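Local coordinates for protein DOA1 (Saccharomyces cerevisiae, PDB 3ODT) that probably binds ubiquitin through its WD40 beta-propeller domain, a module linked to the turnover of F-box proteins, at residues Val150-Phe153 against Ser154-Lys157; Leu209-Met212 against His213-Asp216; Gly243-Arg246 against Thr247-Trp251. One frame throughout, in Å; residues are numbered along the deposited sequence.

Contact 1 (Val150-Phe153 against Ser154-Lys157); sequences VVSF and SENK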
loop_
_atom_site.group_PDB
_atom_site.type_symbol
_atom_site.label_atom_id
_atom_site.label_comp_id
_atom_site.label_asym_id
_atom_site.label_seq_id
_atom_site.Cartn_x
_atom_site.Cartn_y
_atom_site.Cartn_z
ATOM N N VAL A 150 -9.102 5.504 3.968
ATOM C CA VAL A 150 -10.404 5.736 4.531
ATOM C C VAL A 150 -10.340 5.452 6.046
ATOM O O VAL A 150 -9.902 4.385 6.475
ATOM C CB VAL A 150 -11.448 4.800 3.882
ATOM C CG1 VAL A 150 -12.799 4.936 4.605
ATOM C CG2 VAL A 150 -11.595 5.117 2.400
ATOM N N VAL A 151 -10.769 6.414 6.845
ATOM C CA VAL A 151 -10.912 6.210 8.285
ATOM C C VAL A 151 -12.301 5.629 8.576
ATOM O O VAL A 151 -12.438 4.614 9.257
ATOM C CB VAL A 151 -10.705 7.530 9.019
ATOM C CG1 VAL A 151 -11.026 7.371 10.513
ATOM C CG2 VAL A 151 -9.258 8.002 8.831
ATOM N N SER A 152 -13.327 6.273 8.036
ATOM C CA SER A 152 -14.710 5.838 8.210
ATOM C C SER A 152 -15.531 6.158 6.958
ATOM O O SER A 152 -15.720 7.337 6.616
ATOM C CB SER A 152 -15.336 6.534 9.413
ATOM O OG SER A 152 -16.731 6.304 9.427
ATOM N N PHE A 153 -16.029 5.122 6.276
ATOM C CA PHE A 153 -16.828 5.358 5.070
ATOM C C PHE A 153 -18.137 6.053 5.444
ATOM O O PHE A 153 -18.627 6.893 4.701
ATOM C CB PHE A 153 -17.084 4.063 4.255
ATOM C CG PHE A 153 -18.286 3.293 4.702
ATOM C CD1 PHE A 153 -19.526 3.522 4.127
ATOM C CD2 PHE A 153 -18.185 2.365 5.725
ATOM C CE1 PHE A 153 -20.634 2.836 4.545
ATOM C CE2 PHE A 153 -19.301 1.654 6.154
ATOM C CZ PHE A 153 -20.526 1.889 5.567
ATOM N N SER A 154 -18.680 5.747 6.614
ATOM C CA SER A 154 -19.972 6.308 6.995
ATOM C C SER A 154 -19.888 7.761 7.476
ATOM O O SER A 154 -20.850 8.504 7.343
ATOM C CB SER A 154 -20.633 5.438 8.059
ATOM O OG SER A 154 -19.967 5.555 9.303
ATOM N N GLU A 155 -18.756 8.170 8.040
ATOM C CA GLU A 155 -18.587 9.564 8.454
ATOM C C GLU A 155 -17.852 10.373 7.390
ATOM O O GLU A 155 -17.588 11.561 7.589
ATOM C CB GLU A 155 -17.792 9.646 9.756
ATOM C CG GLU A 155 -18.450 8.975 10.940
ATOM C CD GLU A 155 -17.649 9.139 12.227
ATOM O OE1 GLU A 155 -17.592 10.269 12.759
ATOM O OE2 GLU A 155 -17.065 8.144 12.703
ATOM N N ASN A 156 -17.510 9.733 6.274
ATOM C CA ASN A 156 -16.695 10.359 5.243
ATOM C C ASN A 156 -15.441 10.954 5.821
ATOM O O ASN A 156 -15.111 12.109 5.545
ATOM C CB ASN A 156 -17.500 11.426 4.500
ATOM C CG ASN A 156 -18.661 10.836 3.769
ATOM O OD1 ASN A 156 -18.519 9.840 3.080
ATOM N ND2 ASN A 156 -19.829 11.434 3.926
ATOM N N LYS A 157 -14.717 10.170 6.614
ATOM C CA LYS A 157 -13.446 10.635 7.167
ATOM C C LYS A 157 -12.294 9.906 6.516
ATOM O O LYS A 157 -12.339 8.690 6.347
ATOM C CB LYS A 157 -13.415 10.427 8.689
ATOM C CG LYS A 157 -14.258 11.437 9.429
ATOM C CD LYS A 157 -14.194 11.240 10.955
ATOM C CE LYS A 157 -14.836 12.412 11.675
ATOM N NZ LYS A 157 -14.854 12.209 13.146
#
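Val151 and Ser152 both direct their backbone N-H groups at Lys157 O, 2.8 Å from Val151 N and 3.1 Å from Ser152 N, and the two donors approach from the same face of that carbonyl. The return bond, from Lys157 N to Ser152 O at 3.0 Å, lies in the plane of the Ser152 carbonyl and is fairly straight (161° at the hydrogen), completing an antiparallel hydrogen-bonded pair. Val151 closes in with its branch point, CB lying 3.3 Å from Lys157 O.

Ser152 does more than pair its backbone. With OG anti to its own N (chi1 169°), the hydroxyl reaches across the turn and accepts the N-H of Glu155, with OG 3.1 Å from Glu155 N; Ser154 OG adds a weak bond to the same oxygen. The aliphatic start of Glu155 lies against this hydroxyl, and its carboxylate turns back toward Lys157, whose extended chain brings NZ to 3.4 Å from Glu155 OE1, a salt bridge whose hydrogen bond is weak. At the tip, Ser154 CB stands over the centre of the Phe153 ring, a CH-pi contact with CB 4.3 Å from the ring centroid.

Asn156 has a positive phi (51°), and the chain there is further held by a hydrogen bond from Gln171 to Glu155 O. Two irregularities meet at this hairpin end: a classic beta bulge, with Val151 and Ser152 opposite Lys157, and a G1 bulge, with Asn156 and Lys157 opposite Ser152. Together they shape the link between strands 145-150 and 157-162 of a WD40 blade.

Contact 2 (Leu209-Met212 against His213-Asp216); sequences LVDM and HTGD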
loop_
_atom_site.group_PDB
_atom_site.type_symbol
_atom_site.label_atom_id
_atom_site.label_comp_id
_atom_site.label_asym_id
_atom_site.label_seq_id
_atom_site.Cartn_x
_atom_site.Cartn_y
_atom_site.Cartn_z
ATOM N N LEU A 209 2.690 5.039 16.133
ATOM C CA LEU A 209 1.285 4.852 16.468
ATOM C C LEU A 209 0.796 6.154 17.089
ATOM O O LEU A 209 1.425 6.682 18.010
ATOM C CB LEU A 209 1.165 3.703 17.471
ATOM C CG LEU A 209 -0.230 3.486 18.036
ATOM C CD1 LEU A 209 -1.209 3.030 16.959
ATOM C CD2 LEU A 209 -0.150 2.471 19.134
ATOM N N VAL A 210 -0.293 6.690 16.560
ATOM C CA VAL A 210 -0.776 8.012 16.904
ATOM C C VAL A 210 -2.255 7.977 17.319
ATOM O O VAL A 210 -3.089 7.309 16.700
ATOM C CB VAL A 210 -0.618 8.961 15.671
ATOM C CG1 VAL A 210 -1.035 10.388 16.019
ATOM C CG2 VAL A 210 0.840 8.946 15.170
ATOM N N ASP A 211 -2.560 8.723 18.369
ATOM C CA ASP A 211 -3.927 8.940 18.828
ATOM C C ASP A 211 -4.591 9.982 17.913
ATOM O O ASP A 211 -4.134 11.102 17.782
ATOM C CB ASP A 211 -3.897 9.400 20.290
ATOM C CG ASP A 211 -5.266 9.548 20.898
ATOM O OD1 ASP A 211 -6.143 10.205 20.308
ATOM O OD2 ASP A 211 -5.466 9.026 22.005
HETATM N N MSE A 212 -5.645 9.593 17.231
HETATM C CA MSE A 212 -6.230 10.497 16.274
HETATM C C MSE A 212 -6.889 11.709 16.895
HETATM O O MSE A 212 -6.981 12.760 16.262
HETATM C CB MSE A 212 -7.284 9.795 15.472
HETATM C CG MSE A 212 -7.698 10.688 14.382
HETATM SE SE MSE A 212 -7.097 9.991 12.890
HETATM C CE MSE A 212 -8.564 9.127 12.679
ATOM N N HIS A 213 -7.374 11.560 18.115
ATOM C CA HIS A 213 -8.043 12.674 18.775
ATOM C C HIS A 213 -7.051 13.676 19.377
ATOM O O HIS A 213 -7.216 14.880 19.232
ATOM C CB HIS A 213 -8.995 12.157 19.855
ATOM C CG HIS A 213 -9.597 13.238 20.684
ATOM N ND1 HIS A 213 -10.533 14.123 20.189
ATOM C CD2 HIS A 213 -9.386 13.593 21.971
ATOM C CE1 HIS A 213 -10.877 14.970 21.141
ATOM N NE2 HIS A 213 -10.193 14.672 22.231
ATOM N N THR A 214 -5.985 13.180 19.992
ATOM C CA THR A 214 -5.069 14.063 20.715
ATOM C C THR A 214 -3.800 14.375 19.908
ATOM O O THR A 214 -3.085 15.303 20.236
ATOM C CB THR A 214 -4.608 13.427 22.021
ATOM O OG1 THR A 214 -3.868 12.236 21.724
ATOM C CG2 THR A 214 -5.784 13.095 22.906
ATOM N N GLY A 215 -3.529 13.605 18.860
ATOM C CA GLY A 215 -2.281 13.718 18.115
ATOM C C GLY A 215 -1.058 13.181 18.857
ATOM O O GLY A 215 0.052 13.281 18.354
ATOM N N ASP A 216 -1.245 12.609 20.046
ATOM C CA ASP A 216 -0.113 12.079 20.817
ATOM C C ASP A 216 0.502 10.914 20.096
ATOM O O ASP A 216 -0.207 10.050 19.577
ATOM C CB ASP A 216 -0.543 11.562 22.200
ATOM C CG ASP A 216 -0.911 12.669 23.162
ATOM O OD1 ASP A 216 -0.320 13.766 23.102
ATOM O OD2 ASP A 216 -1.797 12.422 24.000
#
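Asp211 meets the 213-216 turn with both its backbone and its carboxylate. The firm part lies where strand 206-211 ends: Asp211 N donates to Asp216 O at 3.0 Å in an almost straight bond (171° at the hydrogen). The same oxygen receives a CA-H...O contact, with Val210 CA 3.4 Å from Asp216 O, and Val210 CG1 packs alongside the carbonyls of Gly215 and Asp216. Val210 is buried, its other neighbours including Phe198 and Ile182. One step outward, Gly215 N closes on Asp211 O at 2.8 Å, and Gly215 takes a positive phi that suits a residue without a side chain.

The outer side is looser and faces solvent, with His213, Thr214 and Asp216 exposed. Here the carboxylate does the bridging. Asp211 CG is anti to the backbone N (chi1 -175°), which carries OD1 over the turn to accept Thr214 N, 3.0 Å from OD1. That donor stands 53° out of the carboxylate plane, and a weak, more bent bond comes from His213 N, 2.9 Å from OD1. Thr214 OG1 lies close beside the Asp211 carboxyl carbon without bonding to OD1; it accepts Asp216 N instead, with OG1 3.1 Å from that nitrogen, forming an ST turn, and donates weakly to Asp216 OD2.

Replacing Asp211 by alanine would probably leave the N-H groups of His213 and Thr214 without this acceptor and let the tip of the turn move more freely. Asp211 OD2 and Asp216 OD2, 5.4 Å apart, are like charges near each other but not in contact. The turn is held by carboxylate and hydroxyl acceptors for backbone N-H groups, in addition to the two backbone bonds that close it.

Contact 3 (Gly243-Arg246 against Thr247-Trp251); sequences GEDR and TVRIW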
loop_
_atom_site.group_PDB
_atom_site.type_symbol
_atom_site.label_atom_id
_atom_site.label_comp_id
_atom_site.label_asym_id
_atom_site.label_seq_id
_atom_site.Cartn_x
_atom_site.Cartn_y
_atom_site.Cartn_z
ATOM N N GLY A 243 11.145 -1.050 3.481
ATOM C CA GLY A 243 11.714 0.168 2.958
ATOM C C GLY A 243 13.064 0.055 2.273
ATOM O O GLY A 243 13.466 -0.971 1.719
ATOM N N GLU A 244 13.743 1.182 2.311
ATOM C CA GLU A 244 14.909 1.427 1.527
ATOM C C GLU A 244 16.149 0.687 2.055
ATOM O O GLU A 244 17.138 0.517 1.340
ATOM C CB GLU A 244 15.104 2.951 1.450
ATOM C CG GLU A 244 16.270 3.440 0.576
ATOM C CD GLU A 244 16.262 2.857 -0.831
ATOM O OE1 GLU A 244 15.190 2.799 -1.465
ATOM O OE2 GLU A 244 17.354 2.494 -1.312
ATOM N N ASP A 245 16.076 0.198 3.288
ATOM C CA ASP A 245 17.187 -0.558 3.882
ATOM C C ASP A 245 17.184 -2.049 3.560
ATOM O O ASP A 245 17.909 -2.828 4.178
ATOM C CB ASP A 245 17.245 -0.340 5.377
ATOM C CG ASP A 245 16.064 -0.967 6.117
ATOM O OD1 ASP A 245 15.199 -1.556 5.429
ATOM O OD2 ASP A 245 16.065 -0.901 7.390
ATOM N N ARG A 246 16.405 -2.424 2.545
ATOM C CA ARG A 246 16.343 -3.787 2.009
ATOM C C ARG A 246 15.598 -4.751 2.914
ATOM O O ARG A 246 15.670 -5.970 2.705
ATOM C CB ARG A 246 17.738 -4.345 1.673
ATOM C CG ARG A 246 18.638 -3.349 0.954
ATOM C CD ARG A 246 19.875 -4.010 0.395
ATOM N NE ARG A 246 20.855 -4.440 1.393
ATOM C CZ ARG A 246 21.143 -5.707 1.688
ATOM N NH1 ARG A 246 20.474 -6.717 1.128
ATOM N NH2 ARG A 246 22.087 -5.977 2.580
ATOM N N THR A 247 14.870 -4.225 3.884
ATOM C CA THR A 247 14.224 -5.087 4.853
ATOM C C THR A 247 12.689 -5.020 4.805
ATOM O O THR A 247 12.070 -3.996 4.472
ATOM C CB THR A 247 14.675 -4.840 6.316
ATOM O OG1 THR A 247 14.151 -3.606 6.816
ATOM C CG2 THR A 247 16.210 -4.920 6.455
ATOM N N VAL A 248 12.112 -6.156 5.189
ATOM C CA VAL A 248 10.722 -6.290 5.621
ATOM C C VAL A 248 10.800 -6.572 7.109
ATOM O O VAL A 248 11.578 -7.434 7.534
ATOM C CB VAL A 248 10.005 -7.456 4.904
ATOM C CG1 VAL A 248 8.598 -7.620 5.456
ATOM C CG2 VAL A 248 9.963 -7.186 3.398
ATOM N N ARG A 249 10.018 -5.865 7.906
ATOM C CA ARG A 249 10.099 -6.022 9.345
ATOM C C ARG A 249 8.733 -6.299 9.917
ATOM O O ARG A 249 7.731 -5.766 9.432
ATOM C CB ARG A 249 10.740 -4.813 10.005
ATOM C CG ARG A 249 12.150 -4.611 9.525
ATOM C CD ARG A 249 12.826 -3.445 10.201
ATOM N NE ARG A 249 14.148 -3.180 9.622
ATOM C CZ ARG A 249 15.262 -2.980 10.300
ATOM N NH1 ARG A 249 15.297 -3.094 11.618
ATOM N NH2 ARG A 249 16.369 -2.703 9.620
ATOM N N ILE A 250 8.695 -7.102 10.971
ATOM C CA ILE A 250 7.443 -7.427 11.627
ATOM C C ILE A 250 7.557 -6.964 13.065
ATOM O O ILE A 250 8.548 -7.281 13.720
ATOM C CB ILE A 250 7.145 -8.946 11.566
ATOM C CG1 ILE A 250 6.962 -9.386 10.106
ATOM C CG2 ILE A 250 5.871 -9.290 12.330
ATOM C CD1 ILE A 250 8.100 -10.164 9.565
ATOM N N TRP A 251 6.564 -6.213 13.546
ATOM C CA TRP A 251 6.606 -5.600 14.883
ATOM C C TRP A 251 5.351 -5.935 15.712
ATOM O O TRP A 251 4.236 -6.080 15.192
ATOM C CB TRP A 251 6.635 -4.076 14.780
ATOM C CG TRP A 251 7.551 -3.473 13.773
ATOM C CD1 TRP A 251 7.344 -3.406 12.436
ATOM C CD2 TRP A 251 8.793 -2.795 14.023
ATOM N NE1 TRP A 251 8.379 -2.724 11.825
ATOM C CE2 TRP A 251 9.286 -2.350 12.779
ATOM C CE3 TRP A 251 9.541 -2.538 15.175
ATOM C CZ2 TRP A 251 10.492 -1.648 12.653
ATOM C CZ3 TRP A 251 10.753 -1.848 15.047
ATOM C CH2 TRP A 251 11.205 -1.402 13.793
#
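A largely buried polar cluster links Asp245, in the tight turn between strands 239-243 and 247-251, to Thr247 and Arg249 on the second of these strands; the two are the middle strands of one propeller blade. The backbone evidence is a type I beta turn from Gly243 to Arg246, spanned by a bond from Gly243 N to Thr247 O (3.2 Å) as the chain re-enters the sheet.

Inside the turn the Asp245 carboxylate is folded back over the start of the second strand. Its CG sits between the backbone N and carbonyl carbon (chi1 68°), a rotation that brings both oxygens round to the strand. OD1 takes two bonds from Thr247 through the same face of the carboxylate: OG1 lies 2.7 Å from OD1 on the syn side, and Thr247 N lies 3.1 Å from OD1, higher above the plane. The Thr247 hydroxyl, having given its proton to Asp245, accepts in turn from Arg249: NE is 2.8 Å from Thr247 OG1 in a nearly straight bond (163° at the hydrogen), with the oxygen at the edge of the guanidinium, in its plane. Arg249, extended from CG to NE, closes the circuit with a salt bridge, NH2 lying 2.9 Å from Asp245 OD2, although the hydrogen bond within it is weak because it is bent. Carboxylate and guanidinium planes are only 20° apart, and the paired charges probably favour each other's ionised forms.

OD2 has further partners on the segment leading into strand 228-233: Glu225 N donates to it, and His224 ND1 makes a weak bond. On the same blade Trp251 NE1 donates to Ser241 OG. Asp245, His224, Ser241 and Trp251 thus occupy the positions of the Asp-His-Ser/Thr-Trp structural tetrad of WD40 repeats.

Overall arrangement
From the N terminus, the three contacts follow in series, each a short turn within one of three successive four-stranded blades, and none nests within or crosses another. Contact 1 closes the link from the first to the second strand of its blade, contact 2 the link from third to fourth in the next, and contact 3 the link from second to third in the one after. Contacts 1 and 2, centres about 17 Å apart, come together where Val151 nears the selenomethionine Met212, a touch made by one of two conformers and so doubtful. Contact 3 is separate: its centre lies about 24 Å from that of contact 2 and about 30 Å from that of contact 1, across the chain's centre.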